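Local coordinates for fibronectin type III domain-containing protein 5 (Homo sapiens, PDB 4LSD), which probably acts as the exercise-linked hormone irisin, promoting browning of white fat by raising UCP1 expression, and forms a dimer through a fibronectin type III domain, at residues A[21-26]-A[32-37]; A[36-41]-A[45-50]; A[73-76]-A[82-85]. One frame throughout, in Å; residues are numbered along the deposited sequence.

How the contacts relate
Contact 1 is the hydrophobic interior: 21-26 and 32-37 belong to the two facing sheets of the fibronectin type III sandwich and meet by side chains, with one bridging water. Contact 2 joins two neighbouring strands of a single sheet by backbone hydrogen bonds, shares I36 and S37 with contact 1, and is partly buried; its polar pair Q38 and R47 includes a residue required for dimerization. Contact 3 is nearer the surface, where 82-85 is fastened to strand 69-78 by backbone atoms and one serine hydroxyl. Strand 31-40 serves contacts 1 and 2 and is the sheet neighbour of strand 69-78, while V74 of contact 3 reaches back to W23 and I36.

Contact 1: residues A[21-26]-A[32-37]; sequences VSWDVL and IGFAIS
The six-membered part of the W23 indole meets one face of the F34 ring, with W23 CH2 standing 3.6 Å above the F34 plane and over its centre. The two planes are inclined at 58° with centroids 4.9 Å apart, an oblique pairing rather than a stack or a T-shape. W23 CZ2 shares the approach and comes within 3.6 Å of F34 CG, so one side of the benzo ring rests on the phenyl. At the pyrrole side V25 CG1 lies in the indole plane beside W23 CD1. The side chains of W23 and F34 cross at about a right angle. Both have CG between the backbone N and the carbonyl carbon (chi1 62° and 76°), a placement that turns each ring across its own strand to where the two meet. I36 reaches across with the tip of its longer branch: CD1 is 4.0 Å from W23 CZ3 and 4.2 Å from V21 CG1, filling the angle between valine and indole. The one indole N-H is used rather than buried without a partner. W23 NE1 donates to a water at 2.9 Å, and that water donates in turn to G33 O at 3.1 Å, giving the tryptophan a polar tie to the opposite strand. G33 and I32 together form a classic beta bulge facing I77. V74 packs against V21, W23 and I36, and C59 lies against F34 and I36, so strands of both sheets complete the surround. Direct contact by side chains, with strand axes 10.7 Å apart, is the packing between the two sheets of a fibronectin type III beta-sandwich, and W23 is the core tryptophan characteristic of this fold's second strand.

Contact 2: residues A[36-41]-A[45-50]; sequences ISQQKK and MLRFIQ
Strands 36-40 and 46-50 run antiparallel, their axes 4.8 Å apart at 161°, with I36-I49 and Q38-R47 as hydrogen-bonded pairs and S37-F48 as the non-hydrogen-bonded pair between them. I36 N reaches I49 O at 2.7 Å and I49 N returns to I36 O. In the next pair R47 N donates to Q38 O, and Q38 N to R47 O by a more bent bond. Q38 and R47 lie side by side on the face that also carries I36 and I49. The Q38 amide does not lie flat on the guanidinium: the two planes are 68° apart, and NE2 stands 3.5 Å above the centre of one guanidinium face. A bend at chi3 of R47 (91°) turns the guanidinium to meet that amide. Q38 NE2 also donates to a water at 3.2 Å, which in turn donates to O of the selenomethionine M45 at 3.0 Å, so the amide nitrogen is tied to the partner strand where the ladder ends. On the other face S37 OG comes obliquely to the F48 ring, 3.8 Å from CD2, and Q39 runs alongside L46. The strongest polar partner of R47 is W62 O, which accepts from NH2, and the W62 ring adds a cation-pi contact. R47 is required for dimerization; its NH1 also makes a long, weak ion pair with E51 of the second subunit. Within the chain, strand 31-40 continues the sheet through its other edge to strand 69-78, with S37 bonded to H73 and Q39 to I71. Strand 46-52 is the edge strand, and L46, R47, F48 and Q50 pair antiparallel with a strand of the second subunit, carrying the sheet across the dimer.

Contact 3: residues A[73-76]-A[82-85]; sequences HVQA and QSPA
S83 and A76 hold each other by two hydrogen bonds where, in this fibronectin type III domain, the chain turns back after the strand conventionally called F and runs as 82-85 toward the last strand, G. A76 N donates to S83 OG at 3.0 Å in a nearly straight bond (169°), and S83 N donates to A76 O at 2.9 Å. A side-chain hydroxyl here takes the place that a backbone carbonyl would hold in a regular ladder. With OG between the backbone N and the carbonyl carbon of S83 (chi1 85°), the hydroxyl sits beside the strand edge, where A76 N can reach it. Two weaker C-H contacts flank this pair. Q82 CA lies 3.4 Å from A76 O, and A85 CA lies 3.6 Å from V74 O; both lie along the edge of the strand. The aliphatic part of Q75 adds packing, CG being 3.8 Å from S83 OG, and the side chain of Q82 crosses that of Q75 obliquely. Farther along, A85 CB approaches the imidazole of H73 obliquely, 4.0 Å from ND1. In the next shell, V74 N donates to S86 OG, so a second serine just beyond the segment repeats the hydroxyl-to-strand bond. The V74 side chain leaves the backbone away from 82-85 and packs on V21, W23 and I36 of the core, and P6 packs against V74, A76 and S83. The other edge of the strand is fixed by backbone bonds of H73 with S37 and of Q75 with A35. The S83 hydroxyl spends its own proton within its segment: OG donates to P84 O at 2.9 Å, tilted 25° from that carbonyl's plane.

Contact 1: residues A[21-26]-A[32-37]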
loop_
_atom_site.group_PDB
_atom_site.type_symbol
_atom_site.label_atom_id
_atom_site.label_comp_id
_atom_site.label_asym_id
_atom_site.label_seq_id
_atom_site.Cartn_x
_atom_site.Cartn_y
_atom_site.Cartn_z
ATOM N N VAL A 21 7.275 -9.454 -0.525
ATOM C CA VAL A 21 8.411 -9.126 0.332
ATOM C C VAL A 21 8.205 -9.766 1.689
ATOM O O VAL A 21 7.110 -9.701 2.234
ATOM C CB VAL A 21 8.523 -7.597 0.538
ATOM C CG1 VAL A 21 9.710 -7.257 1.436
ATOM C CG2 VAL A 21 8.650 -6.907 -0.803
ATOM N N SER A 22 9.252 -10.375 2.240
ATOM C CA SER A 22 9.155 -11.020 3.553
ATOM C C SER A 22 10.281 -10.533 4.439
ATOM O O SER A 22 11.299 -10.045 3.950
ATOM C CB SER A 22 9.271 -12.543 3.438
ATOM O OG SER A 22 8.443 -13.045 2.411
ATOM N N TRP A 23 10.110 -10.695 5.742
ATOM C CA TRP A 23 11.128 -10.268 6.678
ATOM C C TRP A 23 10.899 -10.925 8.010
ATOM O O TRP A 23 9.922 -11.650 8.201
ATOM C CB TRP A 23 11.084 -8.755 6.865
ATOM C CG TRP A 23 9.778 -8.265 7.446
ATOM C CD1 TRP A 23 9.449 -8.136 8.770
ATOM C CD2 TRP A 23 8.624 -7.873 6.708
ATOM N NE1 TRP A 23 8.151 -7.692 8.895
ATOM C CE2 TRP A 23 7.620 -7.528 7.640
ATOM C CE3 TRP A 23 8.332 -7.791 5.340
ATOM C CZ2 TRP A 23 6.349 -7.095 7.248
ATOM C CZ3 TRP A 23 7.070 -7.362 4.947
ATOM C CH2 TRP A 23 6.092 -7.027 5.900
ATOM N N ASP A 24 11.817 -10.662 8.929
ATOM C CA ASP A 24 11.727 -11.179 10.280
ATOM C C ASP A 24 12.052 -10.006 11.158
ATOM O O ASP A 24 12.636 -9.018 10.704
ATOM C CB ASP A 24 12.763 -12.262 10.572
ATOM C CG ASP A 24 12.648 -13.433 9.661
ATOM O OD1 ASP A 24 11.541 -14.004 9.568
ATOM O OD2 ASP A 24 13.681 -13.784 9.048
ATOM N N VAL A 25 11.665 -10.120 12.416
ATOM C CA VAL A 25 11.948 -9.083 13.381
ATOM C C VAL A 25 12.598 -9.814 14.535
ATOM O O VAL A 25 12.500 -11.036 14.629
ATOM C CB VAL A 25 10.661 -8.377 13.854
ATOM C CG1 VAL A 25 10.009 -7.668 12.689
ATOM C CG2 VAL A 25 9.713 -9.380 14.471
ATOM N N LEU A 26 13.289 -9.075 15.394
ATOM C CA LEU A 26 13.955 -9.681 16.539
ATOM C C LEU A 26 12.980 -9.838 17.705
ATOM O O LEU A 26 13.008 -10.840 18.416
ATOM C CB LEU A 26 15.151 -8.823 16.967
ATOM C CG LEU A 26 16.473 -8.901 16.195
ATOM C CD1 LEU A 26 16.266 -9.438 14.791
ATOM C CD2 LEU A 26 17.081 -7.504 16.148
ATOM N N ILE A 32 3.752 -4.655 16.073
ATOM C CA ILE A 32 2.330 -4.671 15.738
ATOM C C ILE A 32 2.037 -4.357 14.274
ATOM O O ILE A 32 0.898 -4.485 13.825
ATOM C CB ILE A 32 1.552 -3.661 16.608
ATOM C CG1 ILE A 32 1.900 -2.217 16.213
ATOM C CG2 ILE A 32 1.890 -3.898 18.074
ATOM C CD1 ILE A 32 1.207 -1.166 17.067
ATOM N N GLY A 33 3.060 -3.958 13.529
ATOM C CA GLY A 33 2.846 -3.625 12.137
ATOM C C GLY A 33 4.123 -3.378 11.363
ATOM O O GLY A 33 5.222 -3.706 11.813
ATOM N N PHE A 34 3.974 -2.783 10.190
ATOM C CA PHE A 34 5.117 -2.509 9.344
ATOM C C PHE A 34 4.840 -1.391 8.350
ATOM O O PHE A 34 3.692 -1.103 8.026
ATOM C CB PHE A 34 5.460 -3.758 8.556
ATOM C CG PHE A 34 4.516 -4.026 7.413
ATOM C CD1 PHE A 34 4.700 -3.404 6.178
ATOM C CD2 PHE A 34 3.439 -4.893 7.570
ATOM C CE1 PHE A 34 3.831 -3.641 5.118
ATOM C CE2 PHE A 34 2.558 -5.140 6.515
ATOM C CZ PHE A 34 2.754 -4.514 5.286
ATOM N N ALA A 35 5.903 -0.771 7.853
ATOM C CA ALA A 35 5.777 0.274 6.847
ATOM C C ALA A 35 6.787 -0.070 5.769
ATOM O O ALA A 35 7.945 -0.362 6.062
ATOM C CB ALA A 35 6.076 1.635 7.438
ATOM N N ILE A 36 6.345 -0.064 4.520
ATOM C CA ILE A 36 7.232 -0.373 3.398
ATOM C C ILE A 36 7.283 0.804 2.416
ATOM O O ILE A 36 6.290 1.514 2.233
ATOM C CB ILE A 36 6.770 -1.650 2.637
ATOM C CG1 ILE A 36 7.333 -2.901 3.310
ATOM C CG2 ILE A 36 7.237 -1.613 1.192
ATOM C CD1 ILE A 36 7.059 -4.186 2.538
ATOM N N SER A 37 8.454 1.013 1.809
ATOM C CA SER A 37 8.664 2.072 0.815
ATOM C C SER A 37 9.084 1.376 -0.445
ATOM O O SER A 37 9.896 0.452 -0.413
ATOM C CB SER A 37 9.804 3.021 1.184
ATOM O OG SER A 37 9.568 3.683 2.405
HETATM O O HOH W 1 6.544 -6.366 10.964
#

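Contact 2: residues A[36-41]-A[45-50]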
loop_
_atom_site.group_PDB
_atom_site.type_symbol
_atom_site.label_atom_id
_atom_site.label_comp_id
_atom_site.label_asym_id
_atom_site.label_seq_id
_atom_site.Cartn_x
_atom_site.Cartn_y
_atom_site.Cartn_z
ATOM N N ILE A 36 6.345 -0.064 4.520
ATOM C CA ILE A 36 7.232 -0.373 3.398
ATOM C C ILE A 36 7.283 0.804 2.416
ATOM O O ILE A 36 6.290 1.514 2.233
ATOM C CB ILE A 36 6.770 -1.650 2.637
ATOM C CG1 ILE A 36 7.333 -2.901 3.310
ATOM C CG2 ILE A 36 7.237 -1.613 1.192
ATOM C CD1 ILE A 36 7.059 -4.186 2.538
ATOM N N SER A 37 8.454 1.013 1.809
ATOM C CA SER A 37 8.664 2.072 0.815
ATOM C C SER A 37 9.084 1.376 -0.445
ATOM O O SER A 37 9.896 0.452 -0.413
ATOM C CB SER A 37 9.804 3.021 1.184
ATOM O OG SER A 37 9.568 3.683 2.405
ATOM N N GLN A 38 8.549 1.840 -1.561
ATOM C CA GLN A 38 8.879 1.257 -2.845
ATOM C C GLN A 38 9.117 2.344 -3.873
ATOM O O GLN A 38 8.339 3.289 -3.986
ATOM C CB GLN A 38 7.736 0.365 -3.323
ATOM C CG GLN A 38 7.855 -0.064 -4.782
ATOM C CD GLN A 38 6.537 -0.555 -5.354
ATOM O OE1 GLN A 38 5.901 -1.463 -4.808
ATOM N NE2 GLN A 38 6.119 0.043 -6.463
ATOM N N GLN A 39 10.209 2.222 -4.611
ATOM C CA GLN A 39 10.509 3.170 -5.669
ATOM C C GLN A 39 11.419 2.479 -6.663
ATOM O O GLN A 39 12.169 1.573 -6.305
ATOM C CB GLN A 39 11.158 4.448 -5.116
ATOM C CG GLN A 39 12.343 4.225 -4.242
ATOM C CD GLN A 39 12.938 5.529 -3.732
ATOM O OE1 GLN A 39 12.402 6.166 -2.820
ATOM N NE2 GLN A 39 14.052 5.935 -4.324
ATOM N N LYS A 40 11.317 2.874 -7.925
ATOM C CA LYS A 40 12.158 2.283 -8.952
ATOM C C LYS A 40 13.574 2.802 -8.754
ATOM O O LYS A 40 13.774 3.870 -8.151
ATOM C CB LYS A 40 11.687 2.691 -10.342
ATOM C CG LYS A 40 10.293 2.255 -10.709
ATOM C CD LYS A 40 10.028 2.565 -12.172
ATOM C CE LYS A 40 8.565 2.388 -12.529
ATOM N NZ LYS A 40 8.286 2.919 -13.894
ATOM N N LYS A 41 14.545 2.049 -9.271
ATOM C CA LYS A 41 15.944 2.433 -9.194
ATOM C C LYS A 41 15.965 3.845 -9.802
ATOM O O LYS A 41 16.597 4.753 -9.274
ATOM C CB LYS A 41 16.797 1.462 -10.021
ATOM C CG LYS A 41 18.285 1.703 -9.935
ATOM C CD LYS A 41 19.017 0.891 -10.986
ATOM C CE LYS A 41 20.478 1.293 -11.081
ATOM N NZ LYS A 41 21.174 1.142 -9.776
HETATM N N MSE A 45 7.945 7.650 -9.138
HETATM C CA MSE A 45 6.728 7.333 -8.396
HETATM C C MSE A 45 7.186 6.692 -7.080
HETATM O O MSE A 45 8.054 5.814 -7.089
HETATM C CB MSE A 45 5.890 6.345 -9.229
HETATM C CG MSE A 45 4.437 6.117 -8.774
HETATM SE SE MSE A 45 4.129 4.791 -7.388
HETATM C CE MSE A 45 3.848 6.002 -5.983
ATOM N N LEU A 46 6.619 7.133 -5.957
ATOM C CA LEU A 46 6.970 6.597 -4.626
ATOM C C LEU A 46 5.753 5.940 -3.994
ATOM O O LEU A 46 4.779 6.626 -3.701
ATOM C CB LEU A 46 7.375 7.711 -3.665
ATOM C CG LEU A 46 8.377 8.765 -4.082
ATOM C CD1 LEU A 46 8.237 9.939 -3.152
ATOM C CD2 LEU A 46 9.772 8.184 -4.056
ATOM N N ARG A 47 5.799 4.633 -3.762
ATOM C CA ARG A 47 4.670 3.936 -3.157
ATOM C C ARG A 47 4.959 3.546 -1.709
ATOM O O ARG A 47 6.028 3.017 -1.397
ATOM C CB ARG A 47 4.324 2.688 -3.968
ATOM C CG ARG A 47 3.109 1.949 -3.449
ATOM C CD ARG A 47 2.405 1.192 -4.569
ATOM N NE ARG A 47 2.904 -0.169 -4.709
ATOM C CZ ARG A 47 2.806 -0.893 -5.819
ATOM N NH1 ARG A 47 2.230 -0.381 -6.902
ATOM N NH2 ARG A 47 3.274 -2.139 -5.837
ATOM N N PHE A 48 3.998 3.815 -0.828
ATOM C CA PHE A 48 4.139 3.501 0.589
ATOM C C PHE A 48 2.995 2.621 1.100
ATOM O O PHE A 48 1.829 2.954 0.909
ATOM C CB PHE A 48 4.158 4.782 1.428
ATOM C CG PHE A 48 5.190 5.772 0.999
ATOM C CD1 PHE A 48 4.886 6.758 0.057
ATOM C CD2 PHE A 48 6.477 5.715 1.526
ATOM C CE1 PHE A 48 5.856 7.672 -0.352
ATOM C CE2 PHE A 48 7.451 6.619 1.126
ATOM C CZ PHE A 48 7.145 7.601 0.185
ATOM N N ILE A 49 3.327 1.511 1.758
ATOM C CA ILE A 49 2.309 0.634 2.314
ATOM C C ILE A 49 2.558 0.484 3.796
ATOM O O ILE A 49 3.687 0.281 4.218
ATOM C CB ILE A 49 2.342 -0.763 1.711
ATOM C CG1 ILE A 49 2.151 -0.692 0.199
ATOM C CG2 ILE A 49 1.233 -1.603 2.333
ATOM C CD1 ILE A 49 2.367 -2.013 -0.493
ATOM N N GLN A 50 1.505 0.602 4.593
ATOM C CA GLN A 50 1.630 0.453 6.042
ATOM C C GLN A 50 0.460 -0.406 6.506
ATOM O O GLN A 50 -0.637 -0.297 5.978
ATOM C CB GLN A 50 1.574 1.814 6.751
ATOM C CG GLN A 50 1.843 1.742 8.247
ATOM C CD GLN A 50 1.406 2.996 9.007
ATOM O OE1 GLN A 50 0.238 3.140 9.387
ATOM N NE2 GLN A 50 2.345 3.910 9.226
HETATM O O HOH W 2 7.350 2.871 -7.251
HETATM O O HOH W 3 9.648 5.091 -8.917
#

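Contact 3: residues A[73-76]-A[82-85]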
loop_
_atom_site.group_PDB
_atom_site.type_symbol
_atom_site.label_atom_id
_atom_site.label_comp_id
_atom_site.label_asym_id
_atom_site.label_seq_id
_atom_site.Cartn_x
_atom_site.Cartn_y
_atom_site.Cartn_z
ATOM N N HIS A 73 12.301 -0.758 1.156
ATOM C CA HIS A 73 12.826 -0.696 2.518
ATOM C C HIS A 73 11.680 -1.061 3.437
ATOM O O HIS A 73 10.547 -0.636 3.224
ATOM C CB HIS A 73 13.312 0.707 2.897
ATOM C CG HIS A 73 14.558 1.133 2.188
ATOM N ND1 HIS A 73 15.805 1.071 2.762
ATOM C CD2 HIS A 73 14.736 1.611 0.934
ATOM C CE1 HIS A 73 16.708 1.494 1.889
ATOM N NE2 HIS A 73 16.084 1.823 0.777
ATOM N N VAL A 74 11.970 -1.850 4.460
ATOM C CA VAL A 74 10.941 -2.245 5.401
ATOM C C VAL A 74 11.263 -1.625 6.747
ATOM O O VAL A 74 12.422 -1.399 7.072
ATOM C CB VAL A 74 10.880 -3.776 5.557
ATOM C CG1 VAL A 74 9.691 -4.164 6.428
ATOM C CG2 VAL A 74 10.780 -4.432 4.202
ATOM N N GLN A 75 10.228 -1.333 7.522
ATOM C CA GLN A 75 10.387 -0.747 8.852
ATOM C C GLN A 75 9.400 -1.465 9.773
ATOM O O GLN A 75 8.351 -1.913 9.321
ATOM C CB GLN A 75 10.061 0.743 8.814
ATOM C CG GLN A 75 9.935 1.367 10.187
ATOM C CD GLN A 75 9.415 2.781 10.117
ATOM O OE1 GLN A 75 10.062 3.716 10.581
ATOM N NE2 GLN A 75 8.240 2.947 9.527
ATOM N N ALA A 76 9.721 -1.590 11.055
ATOM C CA ALA A 76 8.816 -2.270 11.969
ATOM C C ALA A 76 8.149 -1.280 12.913
ATOM O O ALA A 76 8.803 -0.398 13.468
ATOM C CB ALA A 76 9.565 -3.332 12.758
ATOM N N GLN A 82 8.787 3.203 16.276
ATOM C CA GLN A 82 9.058 2.606 14.984
ATOM C C GLN A 82 10.559 2.347 14.895
ATOM O O GLN A 82 11.355 3.008 15.569
ATOM C CB GLN A 82 8.628 3.573 13.884
ATOM C CG GLN A 82 9.295 4.947 13.999
ATOM C CD GLN A 82 8.845 5.922 12.927
ATOM O OE1 GLN A 82 7.672 6.284 12.856
ATOM N NE2 GLN A 82 9.779 6.355 12.087
ATOM N N SER A 83 10.941 1.398 14.050
ATOM C CA SER A 83 12.345 1.051 13.889
ATOM C C SER A 83 12.987 1.725 12.697
ATOM O O SER A 83 12.303 2.315 11.869
ATOM C CB SER A 83 12.486 -0.451 13.674
ATOM O OG SER A 83 12.309 -0.751 12.304
ATOM N N PRO A 84 14.324 1.663 12.614
ATOM C CA PRO A 84 15.009 2.276 11.475
ATOM C C PRO A 84 14.744 1.403 10.264
ATOM O O PRO A 84 14.257 0.288 10.407
ATOM C CB PRO A 84 16.491 2.273 11.889
ATOM C CG PRO A 84 16.559 1.379 13.105
ATOM C CD PRO A 84 15.233 1.557 13.768
ATOM N N ALA A 85 15.056 1.906 9.077
ATOM C CA ALA A 85 14.835 1.124 7.867
ATOM C C ALA A 85 15.708 -0.126 7.865
ATOM O O ALA A 85 16.829 -0.116 8.364
ATOM C CB ALA A 85 15.147 1.956 6.637
#